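Local coordinates for protein AvrL567-D (Melampsora lini, PDB 2QVT) that is a flax rust avirulence protein, an effector whose recognition by the host probably triggers disease resistance in flax, its biochemical activity being unknown, at residues V55-P67 with W111-I125. Numbering follows the deposited sequence.
Sequences VNVKWDNEQMTMP and WAQAHRHSGATRRTI
Ile125 N donates to Thr65 O (3.0 Å, 161° at the hydrogen), the one direct backbone bond between 55-67 and 111-125, and Met66 and Thr124 come within 5.1 Å of each other, CA to CA. In this all-beta protein, 55-59 is the middle strand of a three-stranded antiparallel sheet, and 60-66 is the turn leading into its edge strand 67-71. Segment 111-125, part of the irregular connection between strands 98-104 and 141-148, runs past that edge, where Ala112 pairs with Phe69, and comes back beside the turn. A water joins Pro67 O to Ala114 N.

On the sheet, Lys58 lies extended over one face of the Trp111 indole: CE sits 3.5 Å from the centre of the five-membered ring, and NZ, 3.8 Å from the same centroid, makes a cation-pi contact over the face. Met66 SD rests on Gln113 CG (3.4 Å), and the bend at chi3 (73°) turns CE over a face of the Arg123 guanidinium. Ile125 CG1 meets the Trp59 ring at its edge, 3.8 Å from CH2, while Met64 CB covers one face and NE1 is held by Tyr42 O. Within the turn, the Asp60 carboxylate accepts from Met66 N, and Thr65 OG1 donates to the syn lone pair of Asp60 OD2.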
loop_
_atom_site.group_PDB
_atom_site.type_symbol
_atom_site.label_atom_id
_atom_site.label_comp_id
_atom_site.label_asym_id
_atom_site.label_seq_id
_atom_site.Cartn_x
_atom_site.Cartn_y
_atom_site.Cartn_z
ATOM N N VAL A 55 3.437 5.534 -8.348
ATOM C CA VAL A 55 3.623 4.162 -7.897
ATOM C C VAL A 55 2.349 3.347 -8.176
ATOM O O VAL A 55 1.284 3.624 -7.637
ATOM C CB VAL A 55 4.052 4.116 -6.359
ATOM C CG1 VAL A 55 3.848 2.727 -5.749
ATOM C CG2 VAL A 55 5.521 4.541 -6.165
ATOM N N ASN A 56 2.468 2.345 -9.040
ATOM C CA ASN A 56 1.384 1.423 -9.284
ATOM C C ASN A 56 1.390 0.382 -8.214
ATOM O O ASN A 56 2.491 0.024 -7.695
ATOM C CB ASN A 56 1.549 0.736 -10.625
ATOM C CG ASN A 56 0.907 1.522 -11.775
ATOM O OD1 ASN A 56 0.313 2.616 -11.591
ATOM N ND2 ASN A 56 1.054 0.974 -12.978
ATOM N N VAL A 57 0.182 -0.099 -7.875
ATOM C CA VAL A 57 -0.011 -1.108 -6.799
ATOM C C VAL A 57 -0.837 -2.274 -7.346
ATOM O O VAL A 57 -1.692 -2.062 -8.137
ATOM C CB VAL A 57 -0.710 -0.480 -5.559
ATOM C CG1 VAL A 57 -0.828 -1.455 -4.367
ATOM C CG2 VAL A 57 -0.033 0.860 -5.155
ATOM N N LYS A 58 -0.507 -3.505 -6.977
ATOM C CA LYS A 58 -1.328 -4.658 -7.262
ATOM C C LYS A 58 -1.186 -5.640 -6.093
ATOM O O LYS A 58 -0.338 -5.468 -5.214
ATOM C CB LYS A 58 -0.926 -5.316 -8.614
ATOM C CG LYS A 58 0.443 -5.977 -8.634
ATOM C CD LYS A 58 0.520 -6.941 -9.823
ATOM C CE LYS A 58 1.783 -7.699 -9.837
ATOM N NZ LYS A 58 1.809 -8.385 -11.188
ATOM N N TRP A 59 -2.029 -6.660 -6.070
ATOM C CA TRP A 59 -1.920 -7.731 -5.058
ATOM C C TRP A 59 -0.808 -8.736 -5.440
ATOM O O TRP A 59 -0.568 -8.981 -6.609
ATOM C CB TRP A 59 -3.284 -8.441 -4.934
ATOM C CG TRP A 59 -4.272 -7.647 -4.164
ATOM C CD1 TRP A 59 -5.446 -7.087 -4.607
ATOM C CD2 TRP A 59 -4.128 -7.247 -2.798
ATOM N NE1 TRP A 59 -6.055 -6.410 -3.568
ATOM C CE2 TRP A 59 -5.257 -6.509 -2.453
ATOM C CE3 TRP A 59 -3.150 -7.473 -1.822
ATOM C CZ2 TRP A 59 -5.421 -5.981 -1.172
ATOM C CZ3 TRP A 59 -3.318 -6.961 -0.577
ATOM C CH2 TRP A 59 -4.445 -6.215 -0.259
ATOM N N ASP A 60 -0.140 -9.311 -4.448
ATOM C CA ASP A 60 0.849 -10.372 -4.690
ATOM C C ASP A 60 0.273 -11.595 -5.376
ATOM O O ASP A 60 0.852 -12.122 -6.314
ATOM C CB ASP A 60 1.612 -10.751 -3.400
ATOM C CG ASP A 60 0.714 -11.192 -2.268
ATOM O OD1 ASP A 60 -0.525 -10.889 -2.245
ATOM O OD2 ASP A 60 1.277 -11.848 -1.338
ATOM N N ASN A 61 -0.887 -12.036 -4.919
ATOM C CA ASN A 61 -1.517 -13.214 -5.463
ATOM C C ASN A 61 -2.990 -13.158 -5.085
ATOM O O ASN A 61 -3.472 -12.150 -4.554
ATOM C CB ASN A 61 -0.814 -14.471 -4.897
ATOM C CG ASN A 61 -0.803 -14.496 -3.365
ATOM O OD1 ASN A 61 -1.854 -14.474 -2.721
ATOM N ND2 ASN A 61 0.370 -14.576 -2.787
ATOM N N GLU A 62 -3.692 -14.263 -5.319
ATOM C CA GLU A 62 -5.123 -14.353 -5.162
ATOM C C GLU A 62 -5.518 -14.367 -3.704
ATOM O O GLU A 62 -6.631 -14.028 -3.377
ATOM C CB GLU A 62 -5.625 -15.607 -5.851
ATOM C CG GLU A 62 -6.650 -15.294 -6.926
ATOM C CD GLU A 62 -6.574 -16.255 -8.112
ATOM O OE1 GLU A 62 -6.891 -15.829 -9.266
ATOM O OE2 GLU A 62 -6.192 -17.434 -7.879
ATOM N N GLN A 63 -4.613 -14.755 -2.819
ATOM C CA GLN A 63 -4.947 -14.683 -1.399
ATOM C C GLN A 63 -4.765 -13.233 -0.894
ATOM O O GLN A 63 -5.187 -12.933 0.221
ATOM C CB GLN A 63 -4.147 -15.644 -0.477
ATOM C CG GLN A 63 -3.480 -16.876 -1.051
ATOM C CD GLN A 63 -4.250 -17.576 -2.141
ATOM O OE1 GLN A 63 -5.373 -18.049 -1.933
ATOM N NE2 GLN A 63 -3.648 -17.644 -3.325
ATOM N N MET A 64 -4.124 -12.364 -1.695
ATOM C CA MET A 64 -4.069 -10.927 -1.392
ATOM C C MET A 64 -3.454 -10.718 -0.022
ATOM O O MET A 64 -4.001 -10.016 0.800
ATOM C CB MET A 64 -5.463 -10.277 -1.458
ATOM C CG MET A 64 -6.146 -10.425 -2.822
ATOM S SD MET A 64 -7.839 -9.773 -2.879
ATOM C CE MET A 64 -8.787 -10.984 -1.939
ATOM N N THR A 65 -2.290 -11.315 0.211
ATOM C CA THR A 65 -1.655 -11.230 1.517
ATOM C C THR A 65 -0.877 -9.933 1.686
ATOM O O THR A 65 -0.580 -9.537 2.797
ATOM C CB THR A 65 -0.755 -12.443 1.799
ATOM O OG1 THR A 65 0.387 -12.389 0.963
ATOM C CG2 THR A 65 -1.479 -13.738 1.513
ATOM N N MET A 66 -0.567 -9.257 0.587
ATOM C CA MET A 66 0.151 -7.999 0.644
ATOM C C MET A 66 0.103 -7.307 -0.714
ATOM O O MET A 66 0.009 -7.965 -1.764
ATOM C CB MET A 66 1.632 -8.213 1.050
ATOM C CG MET A 66 2.480 -8.905 -0.021
ATOM S SD MET A 66 4.203 -9.029 0.502
ATOM C CE MET A 66 4.074 -10.310 1.732
ATOM N N PRO A 67 0.219 -5.967 -0.704
ATOM C CA PRO A 67 0.327 -5.292 -1.986
ATOM C C PRO A 67 1.756 -5.332 -2.494
ATOM O O PRO A 67 2.720 -5.466 -1.708
ATOM C CB PRO A 67 -0.067 -3.851 -1.647
ATOM C CG PRO A 67 0.469 -3.678 -0.196
ATOM C CD PRO A 67 0.287 -5.041 0.450
ATOM N N TRP A 111 8.013 -5.681 -9.998
ATOM C CA TRP A 111 7.122 -5.503 -8.873
ATOM C C TRP A 111 7.887 -5.795 -7.578
ATOM O O TRP A 111 8.682 -6.740 -7.533
ATOM C CB TRP A 111 5.907 -6.414 -9.042
ATOM C CG TRP A 111 4.983 -5.878 -10.069
ATOM C CD1 TRP A 111 4.916 -6.266 -11.401
ATOM C CD2 TRP A 111 4.003 -4.842 -9.898
ATOM N NE1 TRP A 111 3.952 -5.525 -12.056
ATOM C CE2 TRP A 111 3.381 -4.638 -11.170
ATOM C CE3 TRP A 111 3.601 -4.043 -8.808
ATOM C CZ2 TRP A 111 2.359 -3.688 -11.375
ATOM C CZ3 TRP A 111 2.589 -3.107 -9.003
ATOM C CH2 TRP A 111 1.975 -2.933 -10.294
ATOM N N ALA A 112 7.676 -4.953 -6.555
ATOM C CA ALA A 112 8.342 -5.117 -5.260
ATOM C C ALA A 112 7.432 -5.089 -4.008
ATOM O O ALA A 112 6.475 -4.320 -3.933
ATOM C CB ALA A 112 9.409 -4.102 -5.118
ATOM N N GLN A 113 7.770 -5.930 -3.029
ATOM C CA GLN A 113 7.360 -5.731 -1.641
ATOM C C GLN A 113 7.906 -4.387 -1.101
ATOM O O GLN A 113 9.036 -3.990 -1.442
ATOM C CB GLN A 113 7.900 -6.884 -0.757
ATOM C CG GLN A 113 7.180 -8.207 -0.997
ATOM C CD GLN A 113 7.668 -9.372 -0.134
ATOM O OE1 GLN A 113 7.759 -10.494 -0.619
ATOM N NE2 GLN A 113 7.956 -9.124 1.124
ATOM N N ALA A 114 7.116 -3.695 -0.271
ATOM C CA ALA A 114 7.673 -2.633 0.543
ATOM C C ALA A 114 8.897 -3.159 1.348
ATOM O O ALA A 114 8.910 -4.297 1.857
ATOM C CB ALA A 114 6.622 -2.044 1.466
ATOM N N HIS A 115 9.921 -2.314 1.427
ATOM C CA HIS A 115 11.128 -2.577 2.204
ATOM C C HIS A 115 10.884 -2.222 3.684
ATOM O O HIS A 115 10.570 -1.077 4.029
ATOM C CB HIS A 115 12.322 -1.822 1.567
ATOM C CG HIS A 115 13.642 -2.157 2.172
ATOM N ND1 HIS A 115 14.781 -1.416 1.931
ATOM C CD2 HIS A 115 14.003 -3.132 3.047
ATOM C CE1 HIS A 115 15.787 -1.930 2.619
ATOM N NE2 HIS A 115 15.339 -2.967 3.307
ATOM N N ARG A 116 10.965 -3.224 4.549
ATOM C CA ARG A 116 10.635 -3.038 5.956
ATOM C C ARG A 116 11.903 -2.698 6.752
ATOM O O ARG A 116 12.938 -3.330 6.538
ATOM C CB ARG A 116 9.943 -4.291 6.530
ATOM C CG ARG A 116 8.661 -4.711 5.776
ATOM C CD ARG A 116 7.957 -5.906 6.449
ATOM N NE ARG A 116 8.883 -7.007 6.732
ATOM C CZ ARG A 116 8.759 -7.902 7.718
ATOM N NH1 ARG A 116 7.726 -7.870 8.563
ATOM N NH2 ARG A 116 9.687 -8.845 7.864
ATOM N N HIS A 117 11.813 -1.715 7.655
ATOM C CA HIS A 117 12.977 -1.206 8.416
ATOM C C HIS A 117 12.879 -1.522 9.905
ATOM O O HIS A 117 13.879 -1.431 10.644
ATOM C CB HIS A 117 13.140 0.310 8.224
ATOM C CG HIS A 117 13.204 0.718 6.785
ATOM N ND1 HIS A 117 14.396 0.892 6.115
ATOM C CD2 HIS A 117 12.222 0.931 5.873
ATOM C CE1 HIS A 117 14.145 1.216 4.857
ATOM N NE2 HIS A 117 12.835 1.248 4.684
ATOM N N SER A 118 11.670 -1.903 10.331
ATOM C CA SER A 118 11.398 -2.289 11.714
ATOM C C SER A 118 10.721 -3.650 11.750
ATOM O O SER A 118 10.002 -4.007 10.815
ATOM C CB SER A 118 10.515 -1.234 12.366
ATOM O OG SER A 118 9.942 -1.703 13.569
ATOM N N GLY A 119 10.980 -4.423 12.808
ATOM C CA GLY A 119 10.312 -5.716 13.061
ATOM C C GLY A 119 8.829 -5.533 13.368
ATOM O O GLY A 119 8.019 -6.426 13.103
ATOM N N ALA A 120 8.478 -4.353 13.884
ATOM C CA ALA A 120 7.083 -3.922 14.112
ATOM C C ALA A 120 6.217 -3.692 12.831
ATOM O O ALA A 120 4.976 -3.655 12.907
ATOM C CB ALA A 120 7.066 -2.637 15.007
ATOM N N THR A 121 6.869 -3.512 11.681
ATOM C CA THR A 121 6.167 -3.327 10.392
ATOM C C THR A 121 5.448 -4.620 9.998
ATOM O O THR A 121 6.082 -5.606 9.738
ATOM C CB THR A 121 7.173 -2.870 9.294
ATOM O OG1 THR A 121 7.840 -1.684 9.738
ATOM C CG2 THR A 121 6.493 -2.567 7.956
ATOM N N ARG A 122 4.120 -4.615 9.989
ATOM C CA ARG A 122 3.339 -5.766 9.471
ATOM C C ARG A 122 3.726 -6.080 8.024
ATOM O O ARG A 122 3.805 -5.160 7.197
ATOM C CB ARG A 122 1.832 -5.481 9.534
ATOM C CG ARG A 122 1.331 -5.020 10.909
ATOM C CD ARG A 122 0.566 -6.098 11.602
ATOM N NE ARG A 122 0.977 -6.278 13.000
ATOM C CZ ARG A 122 1.237 -7.461 13.558
ATOM N NH1 ARG A 122 1.080 -8.574 12.857
ATOM N NH2 ARG A 122 1.635 -7.531 14.837
ATOM N N ARG A 123 3.961 -7.365 7.716
ATOM C CA ARG A 123 4.210 -7.746 6.314
ATOM C C ARG A 123 2.929 -8.094 5.548
ATOM O O ARG A 123 2.860 -7.914 4.361
ATOM C CB ARG A 123 5.344 -8.797 6.136
ATOM C CG ARG A 123 5.041 -10.213 6.570
ATOM C CD ARG A 123 6.180 -11.235 6.197
ATOM N NE ARG A 123 6.148 -11.699 4.790
ATOM C CZ ARG A 123 5.285 -12.593 4.285
ATOM N NH1 ARG A 123 4.349 -13.141 5.045
ATOM N NH2 ARG A 123 5.349 -12.941 2.997
ATOM N N THR A 124 1.909 -8.565 6.251
ATOM C CA THR A 124 0.692 -8.962 5.572
ATOM C C THR A 124 -0.509 -8.180 6.080
ATOM O O THR A 124 -0.485 -7.615 7.184
ATOM C CB THR A 124 0.411 -10.470 5.690
ATOM O OG1 THR A 124 0.106 -10.761 7.053
ATOM C CG2 THR A 124 1.594 -11.290 5.186
ATOM N N ILE A 125 -1.516 -8.111 5.217
ATOM C CA ILE A 125 -2.782 -7.455 5.497
ATOM C C ILE A 125 -3.566 -8.219 6.596
ATOM O O ILE A 125 -3.626 -9.440 6.592
ATOM C CB ILE A 125 -3.588 -7.249 4.151
ATOM C CG1 ILE A 125 -2.757 -6.415 3.167
ATOM C CG2 ILE A 125 -5.006 -6.615 4.397
ATOM C CD1 ILE A 125 -2.381 -4.995 3.706
HETATM O O HOH W 1 -2.852 -11.150 4.710
HETATM O O HOH W 2 2.405 -14.031 2.196
HETATM O O HOH W 3 4.511 -4.885 0.255
#